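Local coordinates for protein subclass B3 metallo-beta-lactamase (Sphingobium indicum, PDB 7LUU) that probably hydrolyses beta-lactam antibiotics with a pair of zinc ions, as a subclass B3 metallo-beta-lactamase whose active site includes a glutamic acid, at residues A[69-77]-A[264-275]; A[255-265]-A[276-287]. All coordinates share one frame; numbering follows the deposited sequence.

Interaction 1. Residues A[69-77]-A[264-275]. With ZN (zinc ion), chain C.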
# COMPACT_ATOMS: atom_id res chain seq x y z
N TYR A 69 0.16 -12.85 -6.80
CA TYR A 69 1.62 -12.87 -6.87
C TYR A 69 2.25 -11.66 -6.19
O TYR A 69 1.63 -10.62 -6.01
CB TYR A 69 2.11 -12.85 -8.33
CG TYR A 69 1.53 -13.94 -9.18
CD1 TYR A 69 0.24 -13.85 -9.70
CD2 TYR A 69 2.28 -15.07 -9.47
CE1 TYR A 69 -0.31 -14.89 -10.53
CE2 TYR A 69 1.75 -16.10 -10.29
CZ TYR A 69 0.47 -15.99 -10.82
OH TYR A 69 -0.06 -17.02 -11.62
N LEU A 70 3.53 -11.79 -5.91
CA LEU A 70 4.36 -10.65 -5.49
C LEU A 70 5.33 -10.27 -6.59
O LEU A 70 6.05 -11.14 -7.13
CB LEU A 70 5.17 -10.99 -4.25
CG LEU A 70 4.21 -11.10 -3.04
CD1 LEU A 70 4.93 -11.58 -1.78
CD2 LEU A 70 3.36 -9.80 -2.76
N VAL A 71 5.39 -8.98 -6.90
CA VAL A 71 6.30 -8.49 -7.96
C VAL A 71 7.11 -7.29 -7.48
O VAL A 71 7.71 -6.56 -8.27
CB VAL A 71 5.56 -8.13 -9.26
CG1 VAL A 71 5.02 -9.42 -9.91
CG2 VAL A 71 4.43 -7.09 -9.01
N GLY A 72 7.16 -7.10 -6.17
CA GLY A 72 7.88 -6.02 -5.55
C GLY A 72 9.32 -6.37 -5.16
O GLY A 72 10.06 -7.00 -5.94
N PHE A 73 9.76 -5.80 -4.04
CA PHE A 73 11.20 -5.75 -3.69
C PHE A 73 11.39 -6.18 -2.24
O PHE A 73 10.41 -6.38 -1.52
CB PHE A 73 11.71 -4.32 -3.87
CG PHE A 73 11.37 -3.78 -5.22
CD1 PHE A 73 12.19 -4.08 -6.29
CD2 PHE A 73 10.16 -3.09 -5.47
CE1 PHE A 73 11.87 -3.63 -7.56
CE2 PHE A 73 9.84 -2.68 -6.76
CZ PHE A 73 10.67 -2.93 -7.80
N ALA A 74 12.66 -6.22 -1.78
CA ALA A 74 12.89 -6.69 -0.42
C ALA A 74 12.24 -5.78 0.59
O ALA A 74 11.77 -6.25 1.63
CB ALA A 74 14.40 -6.82 -0.16
N GLY A 75 12.20 -4.49 0.31
CA GLY A 75 11.70 -3.55 1.32
C GLY A 75 10.34 -2.91 1.02
O GLY A 75 9.83 -2.13 1.86
N LEU A 76 9.73 -3.23 -0.13
CA LEU A 76 8.45 -2.59 -0.52
C LEU A 76 7.65 -3.64 -1.26
O LEU A 76 8.08 -4.16 -2.30
CB LEU A 76 8.72 -1.37 -1.44
CG LEU A 76 9.45 -0.19 -0.79
CD1 LEU A 76 9.90 0.84 -1.81
CD2 LEU A 76 8.50 0.46 0.24
N SER A 77 6.45 -3.88 -0.77
CA SER A 77 5.58 -4.89 -1.38
C SER A 77 4.82 -4.30 -2.55
O SER A 77 4.27 -3.20 -2.46
CB SER A 77 4.57 -5.42 -0.36
OG SER A 77 5.27 -6.01 0.74
N ILE A 264 -0.00 -9.50 3.60
CA ILE A 264 1.11 -8.83 2.89
C ILE A 264 1.17 -7.42 3.43
O ILE A 264 0.18 -6.70 3.31
CB ILE A 264 0.87 -8.79 1.38
CG1 ILE A 264 0.79 -10.20 0.79
CG2 ILE A 264 2.03 -7.99 0.69
CD1 ILE A 264 0.09 -10.22 -0.59
N SER A 265 2.29 -7.03 4.04
CA SER A 265 2.43 -5.66 4.61
C SER A 265 3.13 -4.76 3.57
O SER A 265 4.12 -5.16 3.00
CB SER A 265 3.30 -5.77 5.89
OG SER A 265 3.69 -4.49 6.32
N ALA A 266 2.63 -3.53 3.37
CA ALA A 266 3.28 -2.59 2.41
C ALA A 266 4.81 -2.51 2.61
O ALA A 266 5.57 -2.60 1.64
CB ALA A 266 2.69 -1.20 2.57
N HIS A 267 5.29 -2.35 3.84
CA HIS A 267 6.70 -2.63 4.14
C HIS A 267 6.74 -4.06 4.69
O HIS A 267 6.28 -4.27 5.82
CB HIS A 267 7.19 -1.65 5.22
CG HIS A 267 7.34 -0.24 4.72
ND1 HIS A 267 8.50 0.20 4.12
CD2 HIS A 267 6.47 0.79 4.68
CE1 HIS A 267 8.35 1.46 3.76
NE2 HIS A 267 7.11 1.84 4.05
N PRO A 268 7.30 -5.04 3.99
CA PRO A 268 7.11 -6.43 4.44
C PRO A 268 7.79 -6.71 5.78
O PRO A 268 7.26 -7.51 6.56
CB PRO A 268 7.68 -7.26 3.29
CG PRO A 268 8.50 -6.30 2.48
CD PRO A 268 7.96 -4.91 2.67
N ASP A 269 8.82 -5.97 6.13
CA ASP A 269 9.47 -6.22 7.43
C ASP A 269 8.58 -5.88 8.62
O ASP A 269 8.78 -6.42 9.73
CB ASP A 269 10.77 -5.43 7.50
CG ASP A 269 10.62 -3.97 7.00
OD1 ASP A 269 10.31 -3.70 5.75
OD2 ASP A 269 10.88 -3.09 7.87
N ASN A 270 7.55 -5.06 8.42
CA ASN A 270 6.61 -4.80 9.51
C ASN A 270 5.85 -6.04 9.92
O ASN A 270 5.35 -6.12 11.06
CB ASN A 270 5.55 -3.74 9.11
CG ASN A 270 6.12 -2.35 8.85
OD1 ASN A 270 5.37 -1.45 8.45
ND2 ASN A 270 7.43 -2.17 9.08
N ALA A 271 5.63 -6.97 9.00
CA ALA A 271 4.93 -8.19 9.33
C ALA A 271 5.91 -9.31 9.67
O ALA A 271 5.48 -10.43 10.01
CB ALA A 271 4.05 -8.64 8.20
N GLY A 272 7.20 -9.07 9.57
CA GLY A 272 8.07 -10.14 9.98
C GLY A 272 9.02 -10.62 8.91
O GLY A 272 9.28 -9.91 7.95
N ALA A 273 9.59 -11.78 9.14
CA ALA A 273 10.59 -12.33 8.23
C ALA A 273 9.90 -12.81 6.96
O ALA A 273 8.84 -13.43 7.01
CB ALA A 273 11.27 -13.51 8.91
N GLY A 274 10.53 -12.60 5.84
CA GLY A 274 9.85 -13.15 4.67
C GLY A 274 8.88 -12.14 4.08
O GLY A 274 8.69 -11.02 4.57
N ARG A 275 8.28 -12.54 2.98
CA ARG A 275 7.54 -11.62 2.14
C ARG A 275 6.07 -11.52 2.49
O ARG A 275 5.41 -10.56 2.05
CB ARG A 275 7.63 -12.08 0.69
CG ARG A 275 9.09 -12.30 0.27
CD ARG A 275 9.22 -12.57 -1.25
NE ARG A 275 8.92 -11.38 -2.05
CZ ARG A 275 8.97 -11.39 -3.38
NH1 ARG A 275 9.24 -12.55 -4.01
NH2 ARG A 275 8.77 -10.25 -4.06
ZN ZN C . 6.19 3.56 3.48
O HOH W 1 9.59 -9.64 -6.78
O HOH W 2 8.44 -8.02 -2.11
O HOH W 3 10.89 -1.42 4.27
O HOH W 4 6.06 -8.63 0.14
O HOH W 5 5.68 5.76 3.56
O HOH W 6 4.73 3.38 4.94
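Ser77 OG is gripped by two partners: it donates to Ser265 O at 2.7 Å and receives a hydrogen bond from water 4, which also donates to Arg275 O. In this alpha-beta/beta-alpha metallo-beta-lactamase fold, the grip fastens the loop after strand 68-70, in the sheet of one half, to the zinc-ligand loop that leaves strand 262-265 in the other. The backbone of the same residue adds a second bond to the loop, Ser77 N meeting Ala266 O at 2.9 Å in a nearly straight line (173° at the hydrogen). Pro268 lies close to the hydroxyl, its CD 3.5 Å from Ser77 OG.

Toward the metal, His267 binds zinc through NE2 at 2.0 Å, alongside Asp126 and His127. Its other nitrogen, ND1, donates to water 3 in the ring plane, and that water donates in turn to Gly75 O and Asp269 OD1. Together with the zinc bond, this in-plane water would hold the rotation of the imidazole, while Leu76 CD2 packs beside CE1.

At the far end, Arg275 bends at chi3 (69°), and Leu70 CB lies over one face of its guanidinium, 3.7 Å from Arg275 NH2. NH1 pairs with Glu62 and Pro60 O. NH2 donates to water 1, which passes the link to Gly72 O, and to water 2, which lies in the guanidinium plane and donates to Phe73 O at 2.6 Å.

Interaction 2. Residues A[255-265]-A[276-287]; sequences MGALKCDILIS and YGSGSGACRSYA
Cys260 and Cys283 are joined by a disulfide with a chi3 of 79°, which stitches the loop before strand 262-265 to the first turn of helix 282-300. Beside it lies a beta hairpin, strands 262-265 and 277-278, the latter at the edge of a mixed sheet, and the helix that follows packs back against it. Leu263 and Gly277 make the antiparallel hydrogen-bonded pair: Leu263 N reaches Gly277 O at 2.7 Å, and Gly277 N returns the bond to Leu263 O in the carbonyl plane. Two residues along, Gly279 N donates to Asp261 O from above the carbonyl plane.

The tight side is where Leu263 meets the helix. With chi1 at 169°, its CG is set against the helix, where the two methyls part: CD1 lies 4.0 Å from Cys283 SG, whereas CD2 sits 3.7 Å from Tyr286 CB, the leucine and tyrosine side chains crossing at about a right angle. Met255, folded back at chi2 and chi3, lays CE against Tyr286 CD2 at 3.8 Å and its CB against Ala287 CB. The phenol passes along Ser265 to give its hydroxyl to a hydrogen bond with Ser224 O. On the other sheet face, packed on strand 62-65, Ile262 CG2 touches Tyr276 CD2 obliquely at 3.6 Å.

The solvent side is looser. Ser278 is exposed at the hairpin's edge. Water 7 bridges the backbones, donating to Cys260 O and accepting from Gly281 N, the N-cap residue. At the last turn of helix 242-257, the exposed Arg284 donates from NH1 to Gly256 O, a long bond of 3.3 Å, with that oxygen at the edge of the guanidinium and near its plane.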
# COMPACT_ATOMS: atom_id res chain seq x y z
N MET A 255 -8.58 -4.23 11.36
CA MET A 255 -7.59 -5.29 11.15
C MET A 255 -7.85 -6.50 12.06
O MET A 255 -7.56 -7.63 11.68
CB MET A 255 -6.18 -4.72 11.39
CG MET A 255 -5.78 -3.78 10.29
SD MET A 255 -5.63 -4.53 8.62
CE MET A 255 -4.30 -5.60 8.94
N GLY A 256 -8.46 -6.30 13.22
CA GLY A 256 -8.89 -7.41 14.05
C GLY A 256 -10.11 -8.15 13.51
O GLY A 256 -10.26 -9.35 13.80
N ALA A 257 -10.96 -7.49 12.73
CA ALA A 257 -12.16 -8.10 12.14
C ALA A 257 -11.91 -8.85 10.84
O ALA A 257 -12.72 -9.70 10.46
CB ALA A 257 -13.23 -7.03 11.87
N LEU A 258 -10.84 -8.53 10.10
CA LEU A 258 -10.67 -9.10 8.79
C LEU A 258 -10.41 -10.59 8.86
O LEU A 258 -9.66 -11.06 9.71
CB LEU A 258 -9.47 -8.46 8.08
CG LEU A 258 -9.69 -7.12 7.47
CD1 LEU A 258 -8.37 -6.51 7.02
CD2 LEU A 258 -10.75 -7.22 6.34
N LYS A 259 -10.98 -11.30 7.89
CA LYS A 259 -10.54 -12.65 7.61
C LYS A 259 -9.20 -12.49 6.90
O LYS A 259 -9.07 -11.73 5.92
CB LYS A 259 -11.55 -13.38 6.71
CG LYS A 259 -11.28 -14.85 6.52
CD LYS A 259 -11.44 -15.52 7.85
CE LYS A 259 -11.46 -17.03 7.78
NZ LYS A 259 -11.71 -17.54 9.18
N CYS A 260 -8.24 -13.21 7.39
CA CYS A 260 -6.86 -12.87 7.08
C CYS A 260 -6.04 -14.14 7.20
O CYS A 260 -5.40 -14.45 8.23
CB CYS A 260 -6.40 -11.82 8.09
SG CYS A 260 -4.62 -11.43 8.00
N ASP A 261 -6.10 -14.94 6.13
CA ASP A 261 -5.27 -16.12 6.05
C ASP A 261 -3.85 -15.79 5.62
O ASP A 261 -2.89 -16.54 5.91
CB ASP A 261 -5.85 -17.07 5.03
CG ASP A 261 -7.17 -17.67 5.47
OD1 ASP A 261 -7.25 -18.16 6.63
OD2 ASP A 261 -8.14 -17.55 4.66
N ILE A 262 -3.70 -14.70 4.85
CA ILE A 262 -2.40 -14.29 4.36
C ILE A 262 -2.34 -12.79 4.55
O ILE A 262 -3.29 -12.09 4.17
CB ILE A 262 -2.22 -14.66 2.88
CG1 ILE A 262 -2.06 -16.16 2.77
CG2 ILE A 262 -0.94 -13.93 2.27
CD1 ILE A 262 -2.02 -16.61 1.26
N LEU A 263 -1.22 -12.30 5.13
CA LEU A 263 -1.01 -10.85 5.33
C LEU A 263 0.20 -10.43 4.53
O LEU A 263 1.31 -10.97 4.72
CB LEU A 263 -0.77 -10.58 6.84
CG LEU A 263 -0.26 -9.15 7.11
CD1 LEU A 263 -1.31 -8.08 6.70
CD2 LEU A 263 0.15 -9.02 8.56
N ILE A 264 -0.00 -9.50 3.60
CA ILE A 264 1.11 -8.83 2.89
C ILE A 264 1.17 -7.42 3.43
O ILE A 264 0.18 -6.70 3.31
CB ILE A 264 0.87 -8.79 1.38
CG1 ILE A 264 0.79 -10.20 0.79
CG2 ILE A 264 2.03 -7.99 0.69
CD1 ILE A 264 0.09 -10.22 -0.59
N SER A 265 2.29 -7.03 4.04
CA SER A 265 2.43 -5.66 4.61
C SER A 265 3.13 -4.76 3.57
O SER A 265 4.12 -5.16 3.00
CB SER A 265 3.30 -5.77 5.89
OG SER A 265 3.69 -4.49 6.32
N TYR A 276 5.52 -12.53 3.16
CA TYR A 276 4.18 -12.40 3.70
C TYR A 276 4.06 -13.33 4.89
O TYR A 276 4.86 -14.26 5.04
CB TYR A 276 3.09 -12.74 2.62
CG TYR A 276 3.17 -14.13 1.96
CD1 TYR A 276 4.00 -14.33 0.80
CD2 TYR A 276 2.43 -15.20 2.46
CE1 TYR A 276 4.05 -15.60 0.16
CE2 TYR A 276 2.45 -16.45 1.81
CZ TYR A 276 3.26 -16.61 0.66
OH TYR A 276 3.32 -17.83 0.05
N GLY A 277 3.06 -13.08 5.73
CA GLY A 277 2.80 -13.90 6.92
C GLY A 277 1.50 -14.64 6.69
O GLY A 277 0.63 -14.16 5.94
N SER A 278 1.38 -15.81 7.29
CA SER A 278 0.17 -16.61 7.09
C SER A 278 -0.33 -17.21 8.39
O SER A 278 0.41 -17.45 9.35
CB SER A 278 0.45 -17.80 6.13
OG SER A 278 0.91 -17.36 4.89
N GLY A 279 -1.62 -17.50 8.41
CA GLY A 279 -2.14 -18.29 9.51
C GLY A 279 -2.93 -17.45 10.47
O GLY A 279 -2.83 -16.22 10.49
N SER A 280 -3.75 -18.14 11.27
CA SER A 280 -4.64 -17.49 12.20
C SER A 280 -3.91 -16.45 13.05
O SER A 280 -2.93 -16.78 13.74
CB SER A 280 -5.22 -18.57 13.12
OG SER A 280 -6.20 -17.94 13.95
N GLY A 281 -4.44 -15.21 13.06
CA GLY A 281 -3.90 -14.19 13.94
C GLY A 281 -2.98 -13.16 13.27
O GLY A 281 -2.57 -12.20 13.92
N ALA A 282 -2.65 -13.31 11.98
CA ALA A 282 -1.60 -12.45 11.40
C ALA A 282 -1.99 -10.98 11.42
O ALA A 282 -1.19 -10.09 11.77
CB ALA A 282 -1.30 -12.89 9.97
N CYS A 283 -3.23 -10.68 10.97
CA CYS A 283 -3.61 -9.28 10.92
C CYS A 283 -3.77 -8.71 12.31
O CYS A 283 -3.49 -7.53 12.52
CB CYS A 283 -4.93 -9.13 10.15
SG CYS A 283 -4.71 -9.31 8.32
N ARG A 284 -4.25 -9.51 13.24
CA ARG A 284 -4.37 -9.03 14.62
C ARG A 284 -3.01 -8.68 15.21
O ARG A 284 -2.86 -7.65 15.87
CB ARG A 284 -5.13 -10.05 15.49
CG ARG A 284 -6.65 -9.94 15.23
CD ARG A 284 -7.46 -10.92 16.11
NE ARG A 284 -7.30 -12.32 15.73
CZ ARG A 284 -7.91 -12.93 14.69
NH1 ARG A 284 -8.77 -12.27 13.85
NH2 ARG A 284 -7.64 -14.23 14.49
N SER A 285 -2.00 -9.53 14.97
CA SER A 285 -0.63 -9.23 15.45
C SER A 285 -0.08 -7.97 14.82
O SER A 285 0.63 -7.19 15.49
CB SER A 285 0.29 -10.41 15.17
OG SER A 285 -0.16 -11.49 16.00
N TYR A 286 -0.33 -7.80 13.53
CA TYR A 286 0.13 -6.61 12.83
C TYR A 286 -0.45 -5.36 13.49
O TYR A 286 0.25 -4.36 13.68
CB TYR A 286 -0.29 -6.72 11.37
CG TYR A 286 0.13 -5.60 10.41
CD1 TYR A 286 1.44 -5.48 9.97
CD2 TYR A 286 -0.81 -4.64 10.01
CE1 TYR A 286 1.80 -4.48 9.05
CE2 TYR A 286 -0.46 -3.63 9.11
CZ TYR A 286 0.84 -3.54 8.67
OH TYR A 286 1.20 -2.62 7.74
N ALA A 287 -1.76 -5.38 13.76
CA ALA A 287 -2.39 -4.24 14.43
C ALA A 287 -1.81 -4.03 15.82
O ALA A 287 -1.58 -2.89 16.23
CB ALA A 287 -3.88 -4.46 14.53
O HOH W 7 -6.16 -14.36 10.86

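Overall arrangement
From the N terminus, the chain first lays down residues 69-77, whose partner arrives only after 186 intervening residues; interaction 1 therefore closes a very long loop and joins the two halves of the fold beside a zinc site. Interaction 2 closes a short one, ten residues between its segments, tying helix 242-257 and strand 262-265 to strand 277-278 and helix 282-300. The two cross along the chain, because the second segment of interaction 1, 264-275, overlaps the end of 255-265 and stops before 276-287 begins. Strand 262-265 serves both, with Ile264 and Ser265 shared, and Leu70 meets Tyr276 just as Asn270 meets Tyr286. Local and long-range closure thus converge on one strand.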